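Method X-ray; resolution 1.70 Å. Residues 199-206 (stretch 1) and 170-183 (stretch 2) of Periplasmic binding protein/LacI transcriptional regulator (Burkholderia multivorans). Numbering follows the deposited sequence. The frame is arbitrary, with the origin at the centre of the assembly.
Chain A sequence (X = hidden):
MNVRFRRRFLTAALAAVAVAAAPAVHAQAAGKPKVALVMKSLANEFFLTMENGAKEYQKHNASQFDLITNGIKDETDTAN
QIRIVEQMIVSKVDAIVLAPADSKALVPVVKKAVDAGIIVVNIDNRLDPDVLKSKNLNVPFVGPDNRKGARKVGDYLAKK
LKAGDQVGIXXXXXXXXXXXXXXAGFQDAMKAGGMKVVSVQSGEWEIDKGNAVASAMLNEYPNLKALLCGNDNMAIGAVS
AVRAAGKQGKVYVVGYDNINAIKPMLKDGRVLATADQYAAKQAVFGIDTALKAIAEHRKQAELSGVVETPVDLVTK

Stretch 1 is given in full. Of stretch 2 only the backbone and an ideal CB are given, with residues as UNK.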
ATOM      1  N   SER A 199     -16.285 -14.778  -1.101  1.00 22.48           N
ATOM      2  CA  SER A 199     -15.277 -14.954  -0.057  1.00 21.76           C
ATOM      3  C   SER A 199     -14.380 -13.726   0.013  1.00 21.17           C
ATOM      4  O   SER A 199     -14.013 -13.194  -1.019  1.00 20.19           O
ATOM      5  CB  SER A 199     -14.433 -16.205  -0.323  1.00 20.96           C
ATOM      6  OG  SER A 199     -13.679 -16.557   0.816  1.00 23.43           O
ATOM      7  N   VAL A 200     -14.088 -13.272   1.231  1.00 21.11           N
ATOM      8  CA  VAL A 200     -13.106 -12.211   1.446  1.00 20.31           C
ATOM      9  C   VAL A 200     -12.209 -12.687   2.568  1.00 23.96           C
ATOM     10  O   VAL A 200     -12.699 -12.948   3.666  1.00 23.74           O
ATOM     11  CB  VAL A 200     -13.757 -10.842   1.811  1.00 21.97           C
ATOM     12  CG1 VAL A 200     -12.692  -9.763   2.026  1.00 21.41           C
ATOM     13  CG2 VAL A 200     -14.699 -10.379   0.713  1.00 23.68           C
ATOM     14  N   GLN A 201     -10.915 -12.829   2.279  1.00 19.79           N
ATOM     15  CA  GLN A 201      -9.934 -13.316   3.237  1.00 19.24           C
ATOM     16  C   GLN A 201      -8.615 -12.581   3.072  1.00 20.02           C
ATOM     17  O   GLN A 201      -8.239 -12.189   1.972  1.00 19.01           O
ATOM     18  CB  GLN A 201      -9.692 -14.815   3.061  1.00 21.36           C
ATOM     19  CG  GLN A 201     -10.945 -15.698   3.183  1.00 23.54           C
ATOM     20  CD  GLN A 201     -10.650 -17.142   2.849  1.00 38.28           C
ATOM     21  OE1 GLN A 201      -9.704 -17.726   3.381  1.00 42.18           O
ATOM     22  NE2 GLN A 201     -11.450 -17.728   1.951  1.00 33.57           N
ATOM     23  N   SER A 202      -7.905 -12.417   4.170  1.00 19.65           N
ATOM     24  CA  SER A 202      -6.634 -11.695   4.125  1.00 21.81           C
ATOM     25  C   SER A 202      -5.454 -12.591   3.786  1.00 20.80           C
ATOM     26  O   SER A 202      -5.230 -13.634   4.409  1.00 21.99           O
ATOM     27  CB  SER A 202      -6.373 -10.999   5.458  1.00 21.22           C
ATOM     28  OG  SER A 202      -5.135 -10.323   5.432  1.00 20.77           O
ATOM     29  N   GLY A 203      -4.685 -12.145   2.800  1.00 20.29           N
ATOM     30  CA  GLY A 203      -3.418 -12.745   2.467  1.00 16.97           C
ATOM     31  C   GLY A 203      -2.261 -11.928   3.035  1.00 19.11           C
ATOM     32  O   GLY A 203      -1.120 -12.182   2.685  1.00 19.93           O
ATOM     33  N   GLU A 204      -2.583 -10.969   3.897  1.00 19.06           N
ATOM     34  CA  GLU A 204      -1.628 -10.180   4.689  1.00 18.23           C
ATOM     35  C   GLU A 204      -0.498  -9.517   3.873  1.00 20.11           C
ATOM     36  O   GLU A 204       0.596  -9.313   4.383  1.00 20.40           O
ATOM     37  CB  GLU A 204      -1.019 -11.067   5.780  1.00 27.10           C
ATOM     38  CG  GLU A 204      -2.049 -11.424   6.849  1.00 29.07           C
ATOM     39  CD  GLU A 204      -1.559 -12.488   7.759  1.00 45.67           C
ATOM     40  OE1 GLU A 204      -0.389 -12.388   8.178  1.00 40.42           O
ATOM     41  OE2 GLU A 204      -2.332 -13.428   8.035  1.00 64.94           O
ATOM     42  N   TRP A 205      -0.811  -9.227   2.616  1.00 19.35           N
ATOM     43  CA  TRP A 205       0.038  -8.536   1.650  1.00 17.54           C
ATOM     44  C   TRP A 205       1.140  -9.415   1.088  1.00 15.53           C
ATOM     45  O   TRP A 205       1.963  -8.929   0.302  1.00 15.85           O
ATOM     46  CB  TRP A 205       0.700  -7.284   2.238  1.00 17.50           C
ATOM     47  CG  TRP A 205      -0.170  -6.168   2.733  1.00 18.96           C
ATOM     48  CD1 TRP A 205      -0.103  -5.576   3.954  1.00 22.80           C
ATOM     49  CD2 TRP A 205      -1.181  -5.442   1.993  1.00 18.79           C
ATOM     50  NE1 TRP A 205      -1.007  -4.546   4.036  1.00 23.63           N
ATOM     51  CE2 TRP A 205      -1.674  -4.436   2.844  1.00 22.86           C
ATOM     52  CE3 TRP A 205      -1.720  -5.562   0.709  1.00 17.71           C
ATOM     53  CZ2 TRP A 205      -2.680  -3.550   2.454  1.00 19.83           C
ATOM     54  CZ3 TRP A 205      -2.709  -4.662   0.311  1.00 18.42           C
ATOM     55  CH2 TRP A 205      -3.177  -3.674   1.187  1.00 17.75           C
ATOM     56  N   GLU A 206       1.161 -10.688   1.483  1.00 18.86           N
ATOM     57  CA  GLU A 206       2.255 -11.597   1.157  1.00 22.97           C
ATOM     58  C   GLU A 206       1.926 -12.611   0.052  1.00 21.20           C
ATOM     59  O   GLU A 206       0.790 -13.071  -0.087  1.00 17.44           O
ATOM     60  CB  GLU A 206       2.693 -12.377   2.408  1.00 23.97           C
ATOM     61  CG  GLU A 206       3.034 -11.516   3.636  1.00 24.12           C
ATOM     62  CD  GLU A 206       4.402 -10.840   3.615  1.00 32.49           C
ATOM     63  OE1 GLU A 206       5.123 -10.832   2.586  1.00 31.47           O
ATOM     64  OE2 GLU A 206       4.761 -10.278   4.679  1.00 29.53           O
ATOM     65  N   UNK A 170      -8.945 -11.307  -2.200  1.00 17.21           N
ATOM     66  CA  UNK A 170      -7.784 -11.559  -1.369  1.00 15.30           C
ATOM     67  C   UNK A 170      -7.287 -10.194  -0.863  1.00 18.50           C
ATOM     68  O   UNK A 170      -6.773  -9.386  -1.624  1.00 20.70           O
ATOM     69  CB  UNK A 170      -6.697 -12.311  -2.139  1.00 15.30           C
ATOM     70  N   UNK A 171      -7.477  -9.962   0.433  1.00 16.52           N
ATOM     71  CA  UNK A 171      -7.320  -8.665   1.057  1.00 14.66           C
ATOM     72  C   UNK A 171      -5.955  -8.480   1.708  1.00 17.02           C
ATOM     73  O   UNK A 171      -5.296  -9.449   2.065  1.00 16.29           O
ATOM     74  CB  UNK A 171      -8.421  -8.460   2.100  1.00 14.66           C
ATOM     75  N   UNK A 172      -5.508  -7.237   1.823  1.00 15.42           N
ATOM     76  CA  UNK A 172      -4.295  -6.959   2.594  1.00 18.18           C
ATOM     77  C   UNK A 172      -4.511  -7.144   4.094  1.00 21.02           C
ATOM     78  O   UNK A 172      -5.533  -7.680   4.549  1.00 23.09           O
ATOM     79  CB  UNK A 172      -3.812  -5.534   2.315  1.00 18.18           C
ATOM     80  N   UNK A 173      -3.537  -6.681   4.889  1.00 19.45           N
ATOM     81  CA  UNK A 173      -3.658  -6.694   6.359  1.00 19.86           C
ATOM     82  C   UNK A 173      -4.934  -5.955   6.759  1.00 23.96           C
ATOM     83  O   UNK A 173      -5.075  -4.776   6.489  1.00 23.96           O
ATOM     84  CB  UNK A 173      -2.436  -6.054   7.021  1.00 19.86           C
ATOM     85  N   UNK A 174      -5.865  -6.662   7.402  1.00 24.48           N
ATOM     86  CA  UNK A 174      -7.229  -6.148   7.595  1.00 27.85           C
ATOM     87  C   UNK A 174      -7.348  -4.921   8.512  1.00 28.14           C
ATOM     88  O   UNK A 174      -8.357  -4.221   8.479  1.00 37.67           O
ATOM     89  CB  UNK A 174      -8.102  -7.268   8.165  1.00 27.85           C
ATOM     90  N   UNK A 175      -6.297  -4.613   9.258  1.00 30.35           N
ATOM     91  CA  UNK A 175      -6.296  -3.450  10.134  1.00 35.66           C
ATOM     92  C   UNK A 175      -5.630  -2.243   9.477  1.00 42.06           C
ATOM     93  O   UNK A 175      -5.179  -1.312  10.153  1.00 39.17           O
ATOM     94  CB  UNK A 175      -5.588  -3.785  11.448  1.00 35.66           C
ATOM     95  N   UNK A 176      -5.535  -2.269   8.157  1.00 29.80           N
ATOM     96  CA  UNK A 176      -5.012  -1.104   7.456  1.00 26.57           C
ATOM     97  C   UNK A 176      -6.107  -0.467   6.647  1.00 29.05           C
ATOM     98  O   UNK A 176      -6.957  -1.135   6.058  1.00 24.18           O
ATOM     99  CB  UNK A 176      -3.833  -1.481   6.557  1.00 26.57           C
ATOM    100  N   UNK A 177      -6.082   0.854   6.645  1.00 25.69           N
ATOM    101  CA  UNK A 177      -7.010   1.604   5.843  1.00 26.66           C
ATOM    102  C   UNK A 177      -6.894   1.213   4.377  1.00 26.95           C
ATOM    103  O   UNK A 177      -7.908   1.025   3.706  1.00 22.67           O
ATOM    104  CB  UNK A 177      -6.774   3.105   6.021  1.00 26.66           C
ATOM    105  N   UNK A 178      -5.680   1.044   3.860  1.00 21.22           N
ATOM    106  CA  UNK A 178      -5.593   0.835   2.422  1.00 20.09           C
ATOM    107  C   UNK A 178      -6.116  -0.544   2.037  1.00 19.68           C
ATOM    108  O   UNK A 178      -6.738  -0.690   0.996  1.00 19.32           O
ATOM    109  CB  UNK A 178      -4.149   1.004   1.946  1.00 20.09           C
ATOM    110  N   UNK A 179      -5.927  -1.534   2.899  1.00 19.19           N
ATOM    111  CA  UNK A 179      -6.502  -2.863   2.655  1.00 16.74           C
ATOM    112  C   UNK A 179      -8.027  -2.801   2.616  1.00 21.29           C
ATOM    113  O   UNK A 179      -8.656  -3.333   1.690  1.00 20.29           O
ATOM    114  CB  UNK A 179      -6.046  -3.849   3.732  1.00 16.74           C
ATOM    115  N   UNK A 180      -8.625  -2.130   3.601  1.00 19.53           N
ATOM    116  CA  UNK A 180     -10.067  -2.020   3.682  1.00 18.51           C
ATOM    117  C   UNK A 180     -10.655  -1.297   2.511  1.00 23.16           C
ATOM    118  O   UNK A 180     -11.688  -1.686   1.983  1.00 21.53           O
ATOM    119  CB  UNK A 180     -10.473  -1.312   4.976  1.00 18.51           C
ATOM    120  N   UNK A 181      -9.998  -0.229   2.087  1.00 20.83           N
ATOM    121  CA  UNK A 181     -10.543   0.578   1.010  1.00 22.11           C
ATOM    122  C   UNK A 181     -10.396  -0.112  -0.336  1.00 18.47           C
ATOM    123  O   UNK A 181     -11.259   0.063  -1.202  1.00 18.56           O
ATOM    124  CB  UNK A 181      -9.858   1.946   0.976  1.00 22.11           C
ATOM    125  N   UNK A 182      -9.349  -0.923  -0.517  1.00 17.04           N
ATOM    126  CA  UNK A 182      -9.253  -1.682  -1.768  1.00 18.60           C
ATOM    127  C   UNK A 182     -10.329  -2.735  -1.815  1.00 17.35           C
ATOM    128  O   UNK A 182     -10.966  -2.935  -2.842  1.00 17.48           O
ATOM    129  CB  UNK A 182      -7.874  -2.329  -1.918  1.00 18.60           C
ATOM    130  N   UNK A 183     -10.540  -3.422  -0.701  1.00 16.54           N
ATOM    131  CA  UNK A 183     -11.607  -4.400  -0.689  1.00 16.13           C
ATOM    132  C   UNK A 183     -12.957  -3.724  -1.003  1.00 17.42           C
ATOM    133  O   UNK A 183     -13.761  -4.248  -1.767  1.00 19.08           O
ATOM    134  CB  UNK A 183     -11.657  -5.110   0.665  1.00 16.13           C
TER

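Position 170 lies in a strand paired in parallel with stretch 1, opposite Gln201. Its CB leaves on the same sheet face as the Gln201 side chain, 4.4 Å from Gln201 O. A beta-branched or other apolar residue would suit this strand. The residue is Val170, chi1 t. Its CG1 comes 4.1 Å from Gly203 N, where stretch 1 has no side chain.

Position 171 pairs with Ser202, and its CB points to the other face, the one carrying Ser202. The backbone fixes the register whatever the side chain: 171 N donates to Gln201 O (2.8 Å, nearly linear), and Gly203 N donates to 171 O (2.9 Å). The CB is 4.5 Å from Val200 CG1, so an apolar or a long polar residue could follow. The residue is Glu171. Its extended chain brings OE2 to 3.7 Å from Val200 CG1. The carboxylate is held within stretch 2, as described below.

At position 172 an ideal CB would lie 2.3 Å from Trp205 CH2, a clash. Glycine is the clear expectation. Gly172 places its CA 3.4 Å from the centroid of the Trp205 six-membered ring, almost on the ring normal, in a CH-pi contact. Its O accepts from Ser202 OG (2.8 Å).

Position 173 begins a type I turn. Its CB points sideways, 3.6 Å from Trp205 NE1. A compact apolar residue would suit, though others are possible. It is Val173, chi1 t, with CG2 3.3 Å from Trp205 CD1 and 3.8 Å from Glu204 O.

Position 174 has its CB 4.9 Å from Ser202 CB. Small or polar residues fit. Ser174 OG donates to Glu171 OE1 (2.8 Å) and lies 3.6 Å from Ser202 CB. A water accepts from Ser174 N (2.9 Å) and donates to Ser202 OG (3.2 Å), linking the two stretches.

Position 175 is out of reach of stretch 1, so many residues would do. It is Thr175.

Position 176 precedes a helix, and its CB points toward Trp205. Ser, Thr, Asn or Asp would suit this N-cap position. Thr176 has OG1 3.6 Å from Trp205 CZ2, at the ring edge.

Position 177 opens the helix out of reach of stretch 1, so stretch 1 does not constrain it; it is Thr177.

Position 178 points sideways, with its CB 4.8 Å from Trp205 CZ2. A medium polar or apolar chain could reach the ring. Asn178 brings OD1 to 3.6 Å from Trp205 CZ2, at the edge.

At position 179 the CB is already 3.6 Å from Trp205 CZ2. A small residue is favoured. Ala179 makes that apolar contact with its CB.

Positions 180 and 181 are out of reach and permissive. They are Gln180, whose NE2 donates to Ser174 O (2.6 Å), and Gln181.

Position 182 points toward stretch 1 from a distance, so only a long chain could touch Trp205, though a shorter one would not clash with stretch 1. Arg182 sets NH1 3.3 Å from Trp205 CZ3.

Position 183 has its CB 5.0 Å from Val200 CG1. Val, Ile or Thr would suit. Thr183 puts CG2 3.9 Å from Val200 CG1, while its OG1 donates to Glu171 OE2 (2.7 Å).

Stretch 2 170-183: VEGVSTTTNAQQRT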
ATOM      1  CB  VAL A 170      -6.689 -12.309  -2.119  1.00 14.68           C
ATOM      2  CG1 VAL A 170      -5.577 -12.742  -1.139  1.00 19.88           C
ATOM      3  CG2 VAL A 170      -7.262 -13.521  -2.807  1.00 15.72           C
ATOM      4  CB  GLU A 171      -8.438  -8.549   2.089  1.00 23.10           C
ATOM      5  CG  GLU A 171      -8.441  -7.429   3.011  1.00 43.33           C
ATOM      6  CD  GLU A 171      -9.735  -7.464   3.760  1.00 39.48           C
ATOM      7  OE1 GLU A 171      -9.825  -8.113   4.829  1.00 36.73           O
ATOM      8  OE2 GLU A 171     -10.679  -6.893   3.211  1.00 28.41           O
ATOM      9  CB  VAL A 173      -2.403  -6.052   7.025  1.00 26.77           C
ATOM     10  CG1 VAL A 173      -2.617  -5.805   8.491  1.00 30.81           C
ATOM     11  CG2 VAL A 173      -1.170  -6.924   6.813  1.00 25.82           C
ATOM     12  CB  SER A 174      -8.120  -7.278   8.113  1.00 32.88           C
ATOM     13  OG  SER A 174      -8.170  -8.300   7.130  1.00 35.20           O
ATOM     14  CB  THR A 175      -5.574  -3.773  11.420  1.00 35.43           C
ATOM     15  OG1 THR A 175      -4.270  -4.258  11.096  1.00 38.69           O
ATOM     16  CG2 THR A 175      -6.349  -4.847  12.208  1.00 41.32           C
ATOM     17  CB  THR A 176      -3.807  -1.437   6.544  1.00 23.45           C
ATOM     18  OG1 THR A 176      -4.180  -2.388   5.531  1.00 24.80           O
ATOM     19  CG2 THR A 176      -2.675  -1.985   7.366  1.00 23.47           C
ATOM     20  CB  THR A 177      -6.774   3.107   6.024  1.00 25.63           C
ATOM     21  OG1 THR A 177      -6.826   3.402   7.414  1.00 30.70           O
ATOM     22  CG2 THR A 177      -7.817   3.914   5.277  1.00 29.12           C
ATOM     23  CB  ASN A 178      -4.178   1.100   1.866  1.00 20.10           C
ATOM     24  CG  ASN A 178      -3.091   0.285   2.501  1.00 21.06           C
ATOM     25  OD1 ASN A 178      -3.206  -0.211   3.608  1.00 22.43           O
ATOM     26  ND2 ASN A 178      -1.973   0.178   1.784  1.00 25.92           N
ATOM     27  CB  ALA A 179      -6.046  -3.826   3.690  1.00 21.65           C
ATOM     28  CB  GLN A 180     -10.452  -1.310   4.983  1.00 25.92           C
ATOM     29  CG  GLN A 180     -10.042  -2.085   6.200  1.00 26.24           C
ATOM     30  CD  GLN A 180     -10.010  -1.254   7.468  1.00 45.03           C
ATOM     31  OE1 GLN A 180     -10.397  -0.083   7.482  1.00 45.03           O
ATOM     32  NE2 GLN A 180      -9.524  -1.858   8.545  1.00 48.41           N
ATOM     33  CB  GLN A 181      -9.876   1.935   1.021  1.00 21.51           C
ATOM     34  CG  GLN A 181     -10.209   2.690   2.301  1.00 21.27           C
ATOM     35  CD  GLN A 181     -11.709   2.906   2.449  1.00 33.03           C
ATOM     36  OE1 GLN A 181     -12.384   2.302   3.301  1.00 39.96           O
ATOM     37  NE2 GLN A 181     -12.243   3.717   1.576  1.00 26.18           N
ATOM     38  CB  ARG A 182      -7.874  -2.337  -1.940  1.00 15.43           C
ATOM     39  CG  ARG A 182      -6.853  -1.253  -2.240  1.00 16.67           C
ATOM     40  CD  ARG A 182      -5.478  -1.798  -2.544  1.00 17.11           C
ATOM     41  NE  ARG A 182      -4.540  -0.731  -2.256  1.00 14.60           N
ATOM     42  CZ  ARG A 182      -3.274  -0.904  -1.917  1.00 16.76           C
ATOM     43  NH1 ARG A 182      -2.756  -2.126  -1.852  1.00 14.04           N
ATOM     44  NH2 ARG A 182      -2.529   0.158  -1.650  1.00 16.99           N
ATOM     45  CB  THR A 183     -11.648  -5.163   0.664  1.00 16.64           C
ATOM     46  OG1 THR A 183     -10.468  -5.997   0.725  1.00 16.94           O
ATOM     47  CG2 THR A 183     -12.927  -6.022   0.789  1.00 20.99           C
TER
HETATM   48  O   HOH W   1      -4.989  -9.247   8.430  1.00 34.25           O
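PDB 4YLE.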